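Side-chain contacts in deoxyribodipyrimidine photo-lyase (Oryza sativa Japonica Group, PDB 3UMV), which uses light to split cyclobutane pyrimidine dimers in ultraviolet-damaged DNA back into separate pyrimidines, with one bound FAD as cofactor: residues Asp258-Leu261 with Ser267-Thr270; Thr262-Ser267 with Lys277-Ser282; Ile403-Ser408 with Ile458-Tyr463. All coordinates share one frame; numbering follows the deposited sequence. Where two conformers were deposited one is given.

Overall arrangement
Contacts 1 and 2 form one continuous site at the diphosphate of FAD, with their centres about 3 Å apart. They share Ser267, and both draw on helix 260-263. Asp258 of contact 1 joins them through a salt bridge from its OD2 to Arg279 NH1 of contact 2, 3.0 Å long. Tyr268 and Ser282 then grip the same phosphate, one from each contact. Contact 3 is separate. Its centre lies about 30 Å from that of contact 1 and about 29 Å from that of contact 2. It sits at the end of helix 393-405, and its segment 403-408 includes Trp406, a predicted electron-transfer residue. It does not touch FAD.

Contact 1. Residues Asp258-Leu261 with Ser267-Thr270; sequences DGFL and SYET. With FAD (flavin-adenine dinucleotide), chain I.
Tyr268 meets Phe260 at CD1 of its ring and reaches FAD with its hydroxyl. The two residues carry the whole contact, and both are buried. Tyr268 opens the helix 268-271. Its CG stands anti to the backbone N (chi1 -178°), which sends the ring out toward the phosphates. CB already lies near the Phe260 ring, 4.3 Å from Phe260 CZ. The next atom, CG, comes to 4.1 Å from the same Phe260 CZ. The closest touch is at CD1 of Tyr268, 3.7 Å from Phe260 CZ, and Phe260 CE1 also lies near it. The rings form an offset edge-to-face pair. Phe260 presents its edge, and Tyr268 CD1 lies near the plane of the Phe260 ring. The ring planes stand at 84°, and the centroids are 5.7 Å apart.

Further along, Tyr268 turns from carbon to phosphate. CE1 of Tyr268 is 3.4 Å from FAD O1A. The tip, Tyr268 OH, donates a short hydrogen bond of 2.5 Å to FAD O1A. This oxygen lies in the plane of the tyrosine ring, at its edge. The base of the ring is thus held by an apolar neighbour and its tip by a charged phosphate. Contact with Phe260 is likely to limit movement of the ring toward that side.

Phe260 is a second-shell residue here. Its ring also meets that of Phe316, and it touches Ile265 and Ser282. Glu319, on helix 310-333, touches Tyr268. The same FAD is also hydrogen-bonded to Gly283 N and Ser285 N. The arrangement belongs to the diphosphate end of the FAD pocket in the helical domain of a photolyase, where the cofactor is folded back with its adenine near the flavin.

Contact 2. Residues Thr262-Ser267 with Lys277-Ser282; sequences TKRIKS and KPRALS. With FAD (flavin-adenine dinucleotide), chain I; URE (urea), chain J.
Arg264 reaches the loop 277-282 through two turns of its chain. CG lies beside the backbone N (chi1 -62°), and the chain bends again at chi3, -70°. This swings the guanidinium edge onto three carbonyls of the loop. NH2 of Arg264 donates twice, to Arg279 O at 2.6 Å and to Leu281 O at 2.8 Å. Leu281 O lies in the guanidinium plane; Arg279 O is tilted from it. NH1 of Arg264 adds a weak but straight bond to Ser282 O at 3.5 Å. The third nitrogen, NE, probably hydrogen-bonds to Asp258 O.

Nearer the backbone, CD of Arg264 rests over one face of the Arg279 guanidinium, 3.6 Å from Arg279 NH1. The side chains cross at about a right angle. Arg279 NH1 also forms a salt bridge with Asp258, which probably eases the nearness of the two like charges. A water donates to both Arg264 O and Ala280 O.

A leucine in place of Arg264 would probably leave the carbonyls of Arg279 and Leu281 without these donors and let the loop shift.

That loop carries the cofactor grip. Ser282 N and Ser282 OG both donate to FAD O2A, each at 2.8 Å. Arg264 thus probably acts as a second-shell residue, holding the loop that binds the FAD phosphate in this class II photolyase.

Contact 3. Residues Ile403-Ser408 with Ile458-Tyr463; sequences ILEWTS and IRYMNY. With URE (urea), chain K; EDO (1,2-ethanediol), chain F.
Glu405 and Tyr460 join the end of helix 393-405 to the loop 458-463, in the helical domain of the photolyase fold. The tight part is one polar bond. Tyr460 OH donates to Glu405 OE1 at 2.7 Å. The hydroxyl meets OE1 on its syn side, 28° out of the carboxylate plane. Glu405 holds CG anti to the backbone N (chi1 -163°), with the rest of the chain extended, which carries the carboxylate across to the tyrosine hydroxyl. The side chains cross at about a right angle, with carboxylate and ring planes 75° apart. Glu405 OE2 has its own partner, a salt bridge to Lys402. That lysine also bonds to Met461 O and so ties the loop to the helix a second time. Arg452 makes a cation-pi contact with Tyr460, and Phe455 meets its ring edge-to-face.

The apolar part is looser. Leu404 CD2 and Ile458 CG2 only approach to 4.4 Å. Beyond its meeting with Leu404, Ile458 packs on helix 345-353. Trp406, a predicted electron-transfer residue, directly follows Glu405, and its ring meets Trp378 edge-to-face.

Two small molecules border the contact. A urea lies beside the backbone of Ile458 and Tyr460. The 1,2-ethanediol, probably from the crystallisation liquor, donates from its O1 to Glu405 OE1 at 2.8 Å.

Contact 1. Residues Asp258-Leu261 with Ser267-Thr270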
# COMPACT_ATOMS: atom_id res chain seq x y z
N ASP A 258 19.08 10.25 10.51
CA ASP A 258 18.28 9.22 11.15
C ASP A 258 17.62 8.26 10.16
O ASP A 258 16.59 7.67 10.46
CB ASP A 258 17.20 9.86 12.04
CG ASP A 258 16.66 8.90 13.09
OD1 ASP A 258 15.42 8.80 13.22
OD2 ASP A 258 17.47 8.24 13.78
N GLY A 259 18.23 8.10 8.98
CA GLY A 259 17.73 7.16 8.00
C GLY A 259 17.63 5.76 8.59
O GLY A 259 18.39 5.41 9.50
N PHE A 260 16.69 4.95 8.09
CA PHE A 260 16.54 3.60 8.60
C PHE A 260 17.81 2.76 8.35
O PHE A 260 18.36 2.16 9.28
CB PHE A 260 15.31 2.92 7.99
CG PHE A 260 15.14 1.48 8.40
CD1 PHE A 260 14.90 1.15 9.73
CD2 PHE A 260 15.24 0.45 7.46
CE1 PHE A 260 14.75 -0.17 10.11
CE2 PHE A 260 15.09 -0.87 7.84
CZ PHE A 260 14.83 -1.19 9.17
N LEU A 261 18.27 2.73 7.11
CA LEU A 261 19.38 1.84 6.76
C LEU A 261 20.70 2.38 7.26
O LEU A 261 21.64 1.63 7.46
CB LEU A 261 19.45 1.58 5.26
CG LEU A 261 18.29 0.75 4.72
CD1 LEU A 261 18.52 0.51 3.24
CD2 LEU A 261 18.15 -0.56 5.49
N SER A 267 19.38 -3.00 14.89
CA SER A 267 18.58 -3.66 15.90
C SER A 267 17.25 -4.22 15.37
O SER A 267 16.43 -4.70 16.15
CB SER A 267 18.33 -2.72 17.07
N TYR A 268 17.05 -4.19 14.05
CA TYR A 268 15.73 -4.51 13.47
C TYR A 268 15.20 -5.90 13.82
O TYR A 268 14.07 -6.04 14.28
CB TYR A 268 15.71 -4.32 11.95
CG TYR A 268 14.35 -4.58 11.34
CD1 TYR A 268 13.32 -3.67 11.50
CD2 TYR A 268 14.10 -5.74 10.61
CE1 TYR A 268 12.06 -3.90 10.95
CE2 TYR A 268 12.86 -5.98 10.05
CZ TYR A 268 11.84 -5.06 10.23
OH TYR A 268 10.61 -5.30 9.68
N GLU A 269 16.00 -6.94 13.60
CA GLU A 269 15.48 -8.28 13.83
C GLU A 269 15.05 -8.49 15.28
O GLU A 269 14.09 -9.19 15.55
CB GLU A 269 16.49 -9.35 13.42
CG GLU A 269 15.87 -10.75 13.38
CD GLU A 269 16.89 -11.84 13.12
OE1 GLU A 269 16.56 -12.78 12.37
OE2 GLU A 269 18.01 -11.76 13.67
N THR A 270 15.77 -7.86 16.21
CA THR A 270 15.51 -8.11 17.63
C THR A 270 14.58 -7.09 18.29
O THR A 270 14.12 -7.30 19.41
CB THR A 270 16.82 -8.23 18.45
OG1 THR A 270 17.63 -7.07 18.24
CG2 THR A 270 17.61 -9.48 18.04
PA FAD I . 8.66 -2.56 9.02
O1A FAD I . 8.75 -3.61 10.09
O2A FAD I . 9.82 -1.61 8.99
O5B FAD I . 8.47 -3.30 7.62
C5B FAD I . 8.99 -2.77 6.42
C4B FAD I . 8.02 -3.04 5.27
O4B FAD I . 7.77 -4.42 5.10
C3B FAD I . 6.65 -2.43 5.52
O3B FAD I . 6.62 -1.07 5.17
C2B FAD I . 5.79 -3.25 4.62
O2B FAD I . 5.98 -2.84 3.28
C1B FAD I . 6.41 -4.62 4.75
N9A FAD I . 5.73 -5.41 5.78
C8A FAD I . 6.06 -5.54 7.10
N7A FAD I . 5.16 -6.38 7.67
C5A FAD I . 4.25 -6.77 6.73
C6A FAD I . 3.14 -7.61 6.74
N6A FAD I . 2.79 -8.32 7.82
N1A FAD I . 2.42 -7.81 5.58
C2A FAD I . 2.81 -7.19 4.42
N3A FAD I . 3.91 -6.36 4.41
C4A FAD I . 4.62 -6.17 5.54
N1 FAD I . 0.51 -2.96 6.27
C2 FAD I . 0.26 -1.92 5.42
O2 FAD I . 1.16 -1.57 4.67
N3 FAD I . -0.98 -1.31 5.42
C4 FAD I . -1.98 -1.73 6.27
O4 FAD I . -3.08 -1.18 6.27
C4X FAD I . -1.72 -2.80 7.12
N5 FAD I . -2.66 -3.26 8.01
C5X FAD I . -2.39 -4.33 8.83
C6 FAD I . -3.37 -4.81 9.71
C7 FAD I . -3.09 -5.90 10.54
C7M FAD I . -4.17 -6.41 11.47
C8 FAD I . -1.83 -6.49 10.50
C8M FAD I . -1.47 -7.66 11.37
C9 FAD I . -0.86 -6.00 9.64
C9A FAD I . -1.14 -4.93 8.81
N10 FAD I . -0.17 -4.44 7.95
C10 FAD I . -0.47 -3.40 7.12
C1' FAD I . 1.22 -5.06 7.88
C2' FAD I . 2.26 -4.40 8.85
O2' FAD I . 1.79 -4.25 10.20
C3' FAD I . 2.78 -3.03 8.38
O3' FAD I . 3.20 -3.13 7.05
C4' FAD I . 3.94 -2.51 9.22
O4' FAD I . 3.55 -2.39 10.57
C5' FAD I . 4.37 -1.16 8.64
O5' FAD I . 5.26 -0.42 9.45
P FAD I . 6.79 -0.25 8.98
O1P FAD I . 6.86 0.24 7.55
O2P FAD I . 7.50 0.66 9.95
O3P FAD I . 7.24 -1.79 9.18

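Contact 2. Residues Thr262-Ser267 with Lys277-Ser282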
# COMPACT_ATOMS: atom_id res chain seq x y z
N THR A 262 20.75 3.69 7.46
CA THR A 262 21.97 4.32 7.92
C THR A 262 22.14 4.28 9.44
O THR A 262 23.26 4.11 9.92
CB THR A 262 22.10 5.77 7.41
OG1 THR A 262 20.85 6.46 7.58
CG2 THR A 262 22.45 5.79 5.93
N LYS A 263 21.04 4.39 10.18
CA LYS A 263 21.12 4.61 11.62
C LYS A 263 20.30 3.67 12.51
O LYS A 263 20.46 3.69 13.73
CB LYS A 263 20.77 6.07 11.94
CG LYS A 263 21.86 7.07 11.59
CD LYS A 263 23.00 7.01 12.61
CE LYS A 263 23.95 8.18 12.46
NZ LYS A 263 24.79 8.07 11.24
N ARG A 264 19.43 2.85 11.92
CA ARG A 264 18.51 2.05 12.75
C ARG A 264 18.38 0.57 12.35
O ARG A 264 17.78 -0.21 13.07
CB ARG A 264 17.13 2.73 12.82
CG ARG A 264 17.19 4.11 13.48
CD ARG A 264 15.84 4.83 13.52
NE ARG A 264 15.39 5.25 12.20
CZ ARG A 264 14.36 4.71 11.56
NH1 ARG A 264 14.00 5.15 10.37
NH2 ARG A 264 13.69 3.72 12.13
N ILE A 265 18.95 0.19 11.22
CA ILE A 265 18.79 -1.18 10.72
C ILE A 265 19.32 -2.24 11.68
O ILE A 265 18.77 -3.34 11.77
CB ILE A 265 19.51 -1.35 9.36
CG1 ILE A 265 19.39 -2.79 8.87
CG2 ILE A 265 20.97 -0.91 9.46
CD1 ILE A 265 17.96 -3.24 8.64
N LYS A 266 20.40 -1.93 12.38
CA LYS A 266 21.10 -2.93 13.18
C LYS A 266 20.22 -3.70 14.14
O LYS A 266 20.31 -4.93 14.22
CB LYS A 266 22.29 -2.32 13.92
CG LYS A 266 23.55 -2.34 13.11
CD LYS A 266 24.78 -2.11 13.99
CE LYS A 266 26.04 -2.50 13.24
NZ LYS A 266 25.94 -2.07 11.82
N SER A 267 19.38 -3.00 14.89
CA SER A 267 18.58 -3.66 15.90
C SER A 267 17.25 -4.22 15.37
O SER A 267 16.43 -4.70 16.15
CB SER A 267 18.33 -2.72 17.07
N LYS A 277 9.65 0.17 21.37
CA LYS A 277 10.74 0.69 20.54
C LYS A 277 10.17 1.17 19.21
O LYS A 277 10.40 0.56 18.17
CB LYS A 277 11.81 -0.37 20.33
CG LYS A 277 12.44 -0.81 21.64
CD LYS A 277 13.49 -1.89 21.47
CE LYS A 277 13.95 -2.39 22.84
NZ LYS A 277 15.14 -3.29 22.76
N PRO A 278 9.40 2.27 19.26
CA PRO A 278 8.70 2.77 18.07
C PRO A 278 9.65 3.10 16.92
O PRO A 278 9.28 2.95 15.76
CB PRO A 278 7.99 4.04 18.58
CG PRO A 278 8.63 4.36 19.91
CD PRO A 278 9.13 3.07 20.46
N ARG A 279 10.87 3.51 17.26
CA ARG A 279 11.83 3.96 16.26
C ARG A 279 12.59 2.82 15.58
O ARG A 279 13.36 3.05 14.65
CB ARG A 279 12.84 4.92 16.89
CG ARG A 279 12.25 6.26 17.31
CD ARG A 279 13.31 7.15 17.95
NE ARG A 279 14.47 7.36 17.08
CZ ARG A 279 15.62 6.71 17.18
NH1 ARG A 279 16.61 6.98 16.34
NH2 ARG A 279 15.79 5.80 18.13
N ALA A 280 12.38 1.59 16.03
CA ALA A 280 13.07 0.44 15.44
C ALA A 280 12.48 0.03 14.10
O ALA A 280 13.18 -0.52 13.26
CB ALA A 280 13.06 -0.74 16.41
N LEU A 281 11.19 0.30 13.90
CA LEU A 281 10.54 0.02 12.63
C LEU A 281 11.04 1.01 11.57
O LEU A 281 11.44 2.12 11.90
CB LEU A 281 9.03 0.12 12.76
CG LEU A 281 8.46 -0.80 13.84
CD1 LEU A 281 6.94 -0.74 13.85
CD2 LEU A 281 8.93 -2.23 13.60
N SER A 282 11.00 0.61 10.30
CA SER A 282 11.52 1.47 9.24
C SER A 282 10.72 2.77 9.07
O SER A 282 11.28 3.80 8.69
CB SER A 282 11.60 0.73 7.90
OG SER A 282 10.31 0.58 7.30
PA FAD I . 8.66 -2.56 9.02
O1A FAD I . 8.75 -3.61 10.09
O2A FAD I . 9.82 -1.61 8.99
O5B FAD I . 8.47 -3.30 7.62
C5B FAD I . 8.99 -2.77 6.42
C4B FAD I . 8.02 -3.04 5.27
O4B FAD I . 7.77 -4.42 5.10
C3B FAD I . 6.65 -2.43 5.52
O3B FAD I . 6.62 -1.07 5.17
C2B FAD I . 5.79 -3.25 4.62
O2B FAD I . 5.98 -2.84 3.28
C1B FAD I . 6.41 -4.62 4.75
N9A FAD I . 5.73 -5.41 5.78
C8A FAD I . 6.06 -5.54 7.10
N7A FAD I . 5.16 -6.38 7.67
C5A FAD I . 4.25 -6.77 6.73
C6A FAD I . 3.14 -7.61 6.74
N6A FAD I . 2.79 -8.32 7.82
N1A FAD I . 2.42 -7.81 5.58
C2A FAD I . 2.81 -7.19 4.42
N3A FAD I . 3.91 -6.36 4.41
C4A FAD I . 4.62 -6.17 5.54
N1 FAD I . 0.51 -2.96 6.27
C2 FAD I . 0.26 -1.92 5.42
O2 FAD I . 1.16 -1.57 4.67
N3 FAD I . -0.98 -1.31 5.42
C4 FAD I . -1.98 -1.73 6.27
O4 FAD I . -3.08 -1.18 6.27
C4X FAD I . -1.72 -2.80 7.12
N5 FAD I . -2.66 -3.26 8.01
C5X FAD I . -2.39 -4.33 8.83
C6 FAD I . -3.37 -4.81 9.71
C7 FAD I . -3.09 -5.90 10.54
C7M FAD I . -4.17 -6.41 11.47
C8 FAD I . -1.83 -6.49 10.50
C8M FAD I . -1.47 -7.66 11.37
C9 FAD I . -0.86 -6.00 9.64
C9A FAD I . -1.14 -4.93 8.81
N10 FAD I . -0.17 -4.44 7.95
C10 FAD I . -0.47 -3.40 7.12
C1' FAD I . 1.22 -5.06 7.88
C2' FAD I . 2.26 -4.40 8.85
O2' FAD I . 1.79 -4.25 10.20
C3' FAD I . 2.78 -3.03 8.38
O3' FAD I . 3.20 -3.13 7.05
C4' FAD I . 3.94 -2.51 9.22
O4' FAD I . 3.55 -2.39 10.57
C5' FAD I . 4.37 -1.16 8.64
O5' FAD I . 5.26 -0.42 9.45
P FAD I . 6.79 -0.25 8.98
O1P FAD I . 6.86 0.24 7.55
O2P FAD I . 7.50 0.66 9.95
O3P FAD I . 7.24 -1.79 9.18
C URE J . 5.03 2.78 15.24
O URE J . 3.87 2.77 15.64
N1 URE J . 6.03 2.56 16.07
N2 URE J . 5.29 3.16 14.01
O HOH W 1 15.55 -1.22 14.34

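Contact 3. Residues Ile403-Ser408 with Ile458-Tyr463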
# COMPACT_ATOMS: atom_id res chain seq x y z
N ILE A 403 -10.45 -8.24 18.35
CA ILE A 403 -11.71 -7.92 17.71
C ILE A 403 -12.48 -9.21 17.40
O ILE A 403 -13.69 -9.28 17.63
CB ILE A 403 -11.50 -7.07 16.46
CG1 ILE A 403 -10.85 -5.75 16.84
CG2 ILE A 403 -12.83 -6.80 15.76
CD1 ILE A 403 -10.52 -4.85 15.65
N LEU A 404 -11.77 -10.23 16.94
CA LEU A 404 -12.36 -11.57 16.78
C LEU A 404 -12.92 -12.08 18.11
O LEU A 404 -14.04 -12.65 18.17
CB LEU A 404 -11.32 -12.55 16.25
CG LEU A 404 -11.75 -14.02 16.23
CD1 LEU A 404 -12.96 -14.21 15.31
CD2 LEU A 404 -10.59 -14.91 15.78
N GLU A 405 -12.16 -11.88 19.17
CA GLU A 405 -12.56 -12.41 20.48
C GLU A 405 -13.76 -11.69 21.10
O GLU A 405 -14.46 -12.26 21.92
CB GLU A 405 -11.37 -12.31 21.43
CG GLU A 405 -11.49 -13.17 22.66
CD GLU A 405 -10.22 -13.18 23.48
OE1 GLU A 405 -10.15 -13.95 24.45
OE2 GLU A 405 -9.28 -12.43 23.15
N TRP A 406 -13.98 -10.44 20.71
CA TRP A 406 -15.00 -9.62 21.34
C TRP A 406 -16.12 -9.22 20.39
O TRP A 406 -16.79 -8.21 20.61
CB TRP A 406 -14.38 -8.35 21.93
CG TRP A 406 -13.30 -8.61 22.92
CD1 TRP A 406 -13.15 -9.71 23.72
CD2 TRP A 406 -12.19 -7.75 23.20
NE1 TRP A 406 -12.01 -9.58 24.49
CE2 TRP A 406 -11.41 -8.39 24.19
CE3 TRP A 406 -11.77 -6.51 22.71
CZ2 TRP A 406 -10.24 -7.81 24.69
CZ3 TRP A 406 -10.61 -5.94 23.22
CH2 TRP A 406 -9.86 -6.60 24.19
N THR A 407 -16.31 -9.97 19.31
CA THR A 407 -17.46 -9.69 18.46
C THR A 407 -18.25 -10.96 18.19
O THR A 407 -17.79 -12.06 18.47
CB THR A 407 -17.08 -8.97 17.14
OG1 THR A 407 -16.14 -9.77 16.41
CG2 THR A 407 -16.46 -7.61 17.44
N SER A 408 -19.46 -10.79 17.66
CA SER A 408 -20.40 -11.90 17.54
C SER A 408 -19.94 -13.04 16.61
O SER A 408 -20.31 -14.20 16.81
CB SER A 408 -21.79 -11.40 17.13
OG SER A 408 -21.74 -10.76 15.86
N ILE A 458 -7.55 -21.00 14.99
CA ILE A 458 -6.92 -19.75 14.58
C ILE A 458 -5.97 -19.35 15.71
O ILE A 458 -6.32 -19.47 16.87
CB ILE A 458 -7.97 -18.63 14.40
CG1 ILE A 458 -8.99 -19.04 13.33
CG2 ILE A 458 -7.29 -17.31 14.06
CD1 ILE A 458 -8.34 -19.41 11.99
N ARG A 459 -4.78 -18.87 15.35
CA ARG A 459 -3.78 -18.46 16.34
C ARG A 459 -4.31 -17.46 17.38
O ARG A 459 -4.95 -16.45 17.02
CB ARG A 459 -2.53 -17.89 15.64
CG ARG A 459 -1.39 -17.53 16.60
CD ARG A 459 -0.34 -16.63 15.94
NE ARG A 459 0.27 -17.26 14.77
CZ ARG A 459 1.58 -17.29 14.54
NH1 ARG A 459 2.42 -16.73 15.41
NH2 ARG A 459 2.06 -17.87 13.44
N TYR A 460 -4.05 -17.73 18.65
CA TYR A 460 -4.52 -16.92 19.77
C TYR A 460 -3.37 -16.09 20.32
O TYR A 460 -2.23 -16.52 20.30
CB TYR A 460 -5.09 -17.82 20.88
CG TYR A 460 -5.79 -17.06 21.99
CD1 TYR A 460 -5.27 -17.03 23.27
CD2 TYR A 460 -6.97 -16.38 21.75
CE1 TYR A 460 -5.91 -16.35 24.29
CE2 TYR A 460 -7.62 -15.69 22.77
CZ TYR A 460 -7.08 -15.68 24.03
OH TYR A 460 -7.71 -14.99 25.05
N MET A 461 -3.67 -14.88 20.79
CA MET A 461 -2.70 -14.05 21.48
C MET A 461 -3.42 -13.44 22.67
O MET A 461 -4.63 -13.20 22.61
CB MET A 461 -2.17 -12.94 20.58
CG MET A 461 -1.31 -13.39 19.39
SD MET A 461 -0.95 -12.00 18.27
CE MET A 461 0.35 -11.15 19.17
N ASN A 462 -2.71 -13.22 23.77
CA ASN A 462 -3.37 -12.60 24.93
C ASN A 462 -2.48 -11.62 25.66
O ASN A 462 -1.28 -11.50 25.36
CB ASN A 462 -4.00 -13.64 25.87
CG ASN A 462 -2.98 -14.60 26.48
OD1 ASN A 462 -1.76 -14.44 26.32
ND2 ASN A 462 -3.48 -15.60 27.20
N TYR A 463 -3.09 -10.89 26.60
CA TYR A 463 -2.43 -9.86 27.38
C TYR A 463 -1.22 -10.45 28.07
O TYR A 463 -0.12 -9.92 27.98
CB TYR A 463 -3.42 -9.31 28.41
CG TYR A 463 -3.01 -8.04 29.13
CD1 TYR A 463 -2.16 -8.09 30.23
CD2 TYR A 463 -3.52 -6.80 28.75
CE1 TYR A 463 -1.80 -6.93 30.91
CE2 TYR A 463 -3.17 -5.64 29.42
CZ TYR A 463 -2.31 -5.71 30.50
OH TYR A 463 -1.96 -4.55 31.17
C URE K . -4.42 -21.29 19.70
O URE K . -5.51 -21.26 19.11
N1 URE K . -3.45 -20.45 19.43
N2 URE K . -4.24 -22.19 20.64
C1 EDO F . -11.64 -17.09 24.60
O1 EDO F . -12.20 -15.83 24.52
C2 EDO F . -11.01 -17.63 23.52
O2 EDO F . -10.39 -18.85 23.63